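PDB 5UOF: alpha,alpha-trehalose-phosphate synthase (UDP-forming) from Burkholderia multivorans, which belongs to glycosyltransferase family 20 and has the GT-B fold, built of two Rossmann-like domains. Local coordinates for residues A[79-84]-A[116-121]. Numbering follows the deposited sequence. Where two conformers were deposited one is given.
With EDO (1,2-ethanediol), chain I.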
ATOM      1  N   ARG A  79     -29.068  16.765   5.495  1.00 35.78           N
ATOM      2  CA  ARG A  79     -27.987  16.946   4.531  1.00 33.69           C
ATOM      3  C   ARG A  79     -26.632  16.896   5.225  1.00 35.47           C
ATOM      4  O   ARG A  79     -25.681  16.303   4.704  1.00 32.90           O
ATOM      5  CB  ARG A  79     -28.158  18.264   3.775  1.00 39.82           C
ATOM      6  CG  ARG A  79     -26.987  18.607   2.850  1.00 40.79           C
ATOM      7  CD  ARG A  79     -26.828  17.585   1.737  1.00 40.42           C
ATOM      8  NE  ARG A  79     -28.029  17.507   0.912  1.00 49.83           N
ATOM      9  CZ  ARG A  79     -28.250  16.575  -0.010  1.00 56.16           C
ATOM     10  NH1 ARG A  79     -27.352  15.625  -0.235  1.00 56.29           N
ATOM     11  NH2 ARG A  79     -29.380  16.592  -0.706  1.00 63.18           N
ATOM     12  N   ARG A  80     -26.534  17.494   6.414  1.00 36.87           N
ATOM     13  CA  ARG A  80     -25.278  17.455   7.155  1.00 35.97           C
ATOM     14  C   ARG A  80     -24.923  16.033   7.563  1.00 32.01           C
ATOM     15  O   ARG A  80     -23.761  15.627   7.461  1.00 28.67           O
ATOM     16  CB  ARG A  80     -25.362  18.353   8.385  1.00 40.88           C
ATOM     17  CG  ARG A  80     -24.196  18.199   9.353  1.00 47.57           C
ATOM     18  CD  ARG A  80     -24.242  19.277  10.429  1.00 58.64           C
ATOM     19  NE  ARG A  80     -23.097  19.218  11.336  1.00 64.29           N
ATOM     20  CZ  ARG A  80     -23.167  18.840  12.611  1.00 65.66           C
ATOM     21  NH1 ARG A  80     -24.334  18.488  13.142  1.00 65.12           N
ATOM     22  NH2 ARG A  80     -22.068  18.819  13.356  1.00 66.71           N
ATOM     23  N   ASP A  81     -25.910  15.265   8.035  1.00 28.81           N
ATOM     24  CA  ASP A  81     -25.655  13.871   8.386  1.00 28.08           C
ATOM     25  C   ASP A  81     -25.290  13.049   7.153  1.00 24.08           C
ATOM     26  O   ASP A  81     -24.359  12.235   7.195  1.00 24.70           O
ATOM     27  CB  ASP A  81     -26.873  13.269   9.086  1.00 33.18           C
ATOM     28  CG  ASP A  81     -27.087  13.830  10.483  1.00 34.49           C
ATOM     29  OD1 ASP A  81     -26.168  14.496  11.011  1.00 37.94           O
ATOM     30  OD2 ASP A  81     -28.172  13.603  11.051  1.00 42.31           O
ATOM     31  N   TYR A  82     -26.012  13.250   6.047  1.00 25.95           N
ATOM     32  CA  TYR A  82     -25.683  12.548   4.809  1.00 24.45           C
ATOM     33  C   TYR A  82     -24.255  12.843   4.371  1.00 22.55           C
ATOM     34  O   TYR A  82     -23.514  11.933   3.984  1.00 23.33           O
ATOM     35  CB  TYR A  82     -26.658  12.931   3.691  1.00 26.66           C
ATOM     36  CG  TYR A  82     -26.311  12.274   2.371  1.00 30.53           C
ATOM     37  CD1 TYR A  82     -26.827  11.025   2.042  1.00 29.65           C
ATOM     38  CD2 TYR A  82     -25.449  12.890   1.464  1.00 31.53           C
ATOM     39  CE1 TYR A  82     -26.507  10.412   0.842  1.00 33.43           C
ATOM     40  CE2 TYR A  82     -25.117  12.282   0.266  1.00 36.43           C
ATOM     41  CZ  TYR A  82     -25.649  11.043  -0.040  1.00 37.04           C
ATOM     42  OH  TYR A  82     -25.327  10.431  -1.230  1.00 40.08           O
ATOM     43  N   ASP A  83     -23.860  14.119   4.399  1.00 25.71           N
ATOM     44  CA  ASP A  83     -22.519  14.473   3.940  1.00 23.65           C
ATOM     45  C   ASP A  83     -21.450  13.845   4.822  1.00 22.57           C
ATOM     46  O   ASP A  83     -20.454  13.316   4.315  1.00 25.81           O
ATOM     47  CB  ASP A  83     -22.352  15.993   3.894  1.00 31.72           C
ATOM     48  CG  ASP A  83     -23.090  16.633   2.722  1.00 39.83           C
ATOM     49  OD1 ASP A  83     -23.482  15.907   1.782  1.00 40.96           O
ATOM     50  OD2 ASP A  83     -23.270  17.869   2.739  1.00 41.81           O
ATOM     51  N   GLN A  84     -21.634  13.889   6.143  1.00 26.82           N
ATOM     52  CA  GLN A  84     -20.625  13.342   7.048  1.00 25.55           C
ATOM     53  C   GLN A  84     -20.545  11.822   6.986  1.00 24.30           C
ATOM     54  O   GLN A  84     -19.497  11.253   7.316  1.00 23.22           O
ATOM     55  CB  GLN A  84     -20.907  13.804   8.483  1.00 23.48           C
ATOM     56  CG  GLN A  84     -20.779  15.314   8.655  1.00 25.98           C
ATOM     57  CD  GLN A  84     -20.891  15.772  10.102  1.00 40.24           C
ATOM     58  OE1 GLN A  84     -21.553  15.131  10.919  1.00 42.62           O
ATOM     59  NE2 GLN A  84     -20.243  16.889  10.421  1.00 43.47           N
ATOM     60  N   LEU A 116     -17.405   9.912  13.439  1.00 17.88           N
ATOM     61  CA  LEU A 116     -17.733   9.467  14.789  1.00 16.40           C
ATOM     62  C   LEU A 116     -19.097   9.990  15.225  1.00 17.86           C
ATOM     63  O   LEU A 116     -19.897   9.247  15.812  1.00 20.05           O
ATOM     64  CB  LEU A 116     -16.652   9.913  15.772  1.00 17.90           C
ATOM     65  CG  LEU A 116     -15.227   9.443  15.454  1.00 22.49           C
ATOM     66  CD1 LEU A 116     -14.294   9.753  16.626  1.00 24.34           C
ATOM     67  CD2 LEU A 116     -15.182   7.967  15.062  1.00 19.04           C
ATOM     68  N   ARG A 117     -19.389  11.257  14.923  1.00 18.49           N
ATOM     69  CA  ARG A 117     -20.625  11.872  15.399  1.00 18.76           C
ATOM     70  C   ARG A 117     -21.851  11.172  14.826  1.00 21.20           C
ATOM     71  O   ARG A 117     -22.800  10.866  15.558  1.00 19.68           O
ATOM     72  CB  ARG A 117     -20.660  13.362  15.050  1.00 19.56           C
ATOM     73  CG  ARG A 117     -21.932  14.053  15.580  1.00 21.01           C
ATOM     74  CD  ARG A 117     -22.165  15.426  14.950  1.00 25.48           C
ATOM     75  NE  ARG A 117     -22.503  15.324  13.529  1.00 32.99           N
ATOM     76  CZ  ARG A 117     -23.708  14.995  13.062  1.00 39.07           C
ATOM     77  NH1 ARG A 117     -24.708  14.732  13.902  1.00 31.09           N
ATOM     78  NH2 ARG A 117     -23.916  14.931  11.750  1.00 35.17           N
ATOM     79  N   VAL A 118     -21.853  10.902  13.518  1.00 18.46           N
ATOM     80  CA  VAL A 118     -23.045  10.298  12.928  0.66 22.68           C
ATOM     81  C   VAL A 118     -23.196   8.854  13.375  1.00 22.44           C
ATOM     82  O   VAL A 118     -24.323   8.371  13.547  1.00 20.49           O
ATOM     83  CB  VAL A 118     -23.042  10.418  11.395  0.66 22.08           C
ATOM     84  CG1 VAL A 118     -23.103  11.880  10.996  0.66 26.19           C
ATOM     85  CG2 VAL A 118     -21.836   9.713  10.777  0.66 21.42           C
ATOM     86  N   ASN A 119     -22.086   8.142  13.591  1.00 19.20           N
ATOM     87  CA  ASN A 119     -22.202   6.802  14.155  1.00 20.73           C
ATOM     88  C   ASN A 119     -22.815   6.857  15.552  1.00 20.26           C
ATOM     89  O   ASN A 119     -23.738   6.098  15.867  1.00 19.96           O
ATOM     90  CB  ASN A 119     -20.844   6.114  14.185  1.00 20.12           C
ATOM     91  CG  ASN A 119     -20.572   5.320  12.926  1.00 22.12           C
ATOM     92  OD1 ASN A 119     -20.871   4.124  12.857  1.00 18.04           O
ATOM     93  ND2 ASN A 119     -20.013   5.979  11.914  1.00 17.27           N
ATOM     94  N   ALA A 120     -22.321   7.767  16.399  1.00 19.87           N
ATOM     95  CA  ALA A 120     -22.884   7.916  17.736  1.00 23.91           C
ATOM     96  C   ALA A 120     -24.364   8.282  17.669  1.00 25.43           C
ATOM     97  O   ALA A 120     -25.175   7.767  18.451  1.00 25.59           O
ATOM     98  CB  ALA A 120     -22.095   8.970  18.522  1.00 25.69           C
ATOM     99  N   MET A 121     -24.737   9.150  16.724  1.00 20.63           N
ATOM    100  CA  MET A 121     -26.136   9.538  16.559  1.00 22.80           C
ATOM    101  C   MET A 121     -27.007   8.329  16.215  1.00 26.58           C
ATOM    102  O   MET A 121     -28.055   8.100  16.832  1.00 24.97           O
ATOM    103  CB  MET A 121     -26.243  10.615  15.474  1.00 24.32           C
ATOM    104  CG  MET A 121     -27.647  11.184  15.251  1.00 25.42           C
ATOM    105  SD  MET A 121     -28.635  10.218  14.066  1.00 33.92           S
ATOM    106  CE  MET A 121     -27.700  10.492  12.557  1.00 33.73           C
TER
HETATM  107  C1  EDO I 507     -18.501   6.393  17.611  1.00 30.42           C
HETATM  108  O1  EDO I 507     -18.757   7.773  17.859  1.00 38.85           O
HETATM  109  C2  EDO I 507     -17.479   5.881  18.610  1.00 26.46           C
HETATM  110  O2  EDO I 507     -18.069   5.744  19.909  1.00 28.45           O
HETATM  111  O   HOH W   1     -27.889  15.039  13.214  1.00 36.81           O
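Arg117 turns the edge of its guanidinium to Asp81 and Gln84, which lie one helical turn apart, and NH2 reaches an oxygen of each. NE and NH2 converge side-on on a single acceptor, Gln84 OE1. The bond from Arg117 NE to Gln84 OE1, 2.8 Å, lies in the carbonyl plane on a lone pair, whereas Arg117 NH2 comes to the same oxygen from above that plane. NH2 also pairs with Asp81 OD1 in a salt bridge, although the modelled 2.4 Å between Arg117 NH2 and Asp81 OD1 is very short and its exact length doubtful. Arg117 NH1 adds a weak bond to Asp81 OD1 and a long one, 3.3 Å, to a water. That water donates to Asp81 OD2 at 2.6 Å, so both carboxylate oxygens have partners. A bend at chi3 (68°) turns the Arg117 group across the two acceptors.

The extended Arg80 side chain stacks its guanidinium on one face of Arg117, the planes 17° apart and the centres separated by 3.9 Å. Asp81 probably offsets the repulsion between these two positive groups. Alongside the polar cluster, Val118 CG1 packs 3.9 Å from Gln84 CB, and the Met121 methyl CE rests against the Asp81 carboxylate. The Asp81 backbone N is hydrogen-bonded to Thr78 OG1.

The axes of segments 79-84 and 116-121 cross at -116°, 9.6 Å apart at their closest. The contact, a salt bridge with a two-nitrogen side-on grip on a carboxamide oxygen, joins helix 79-86, which follows strand 70-77, and helix 109-127, which leads to strand 135-139, in the N-terminal Rossmann-like domain of the GT-B fold.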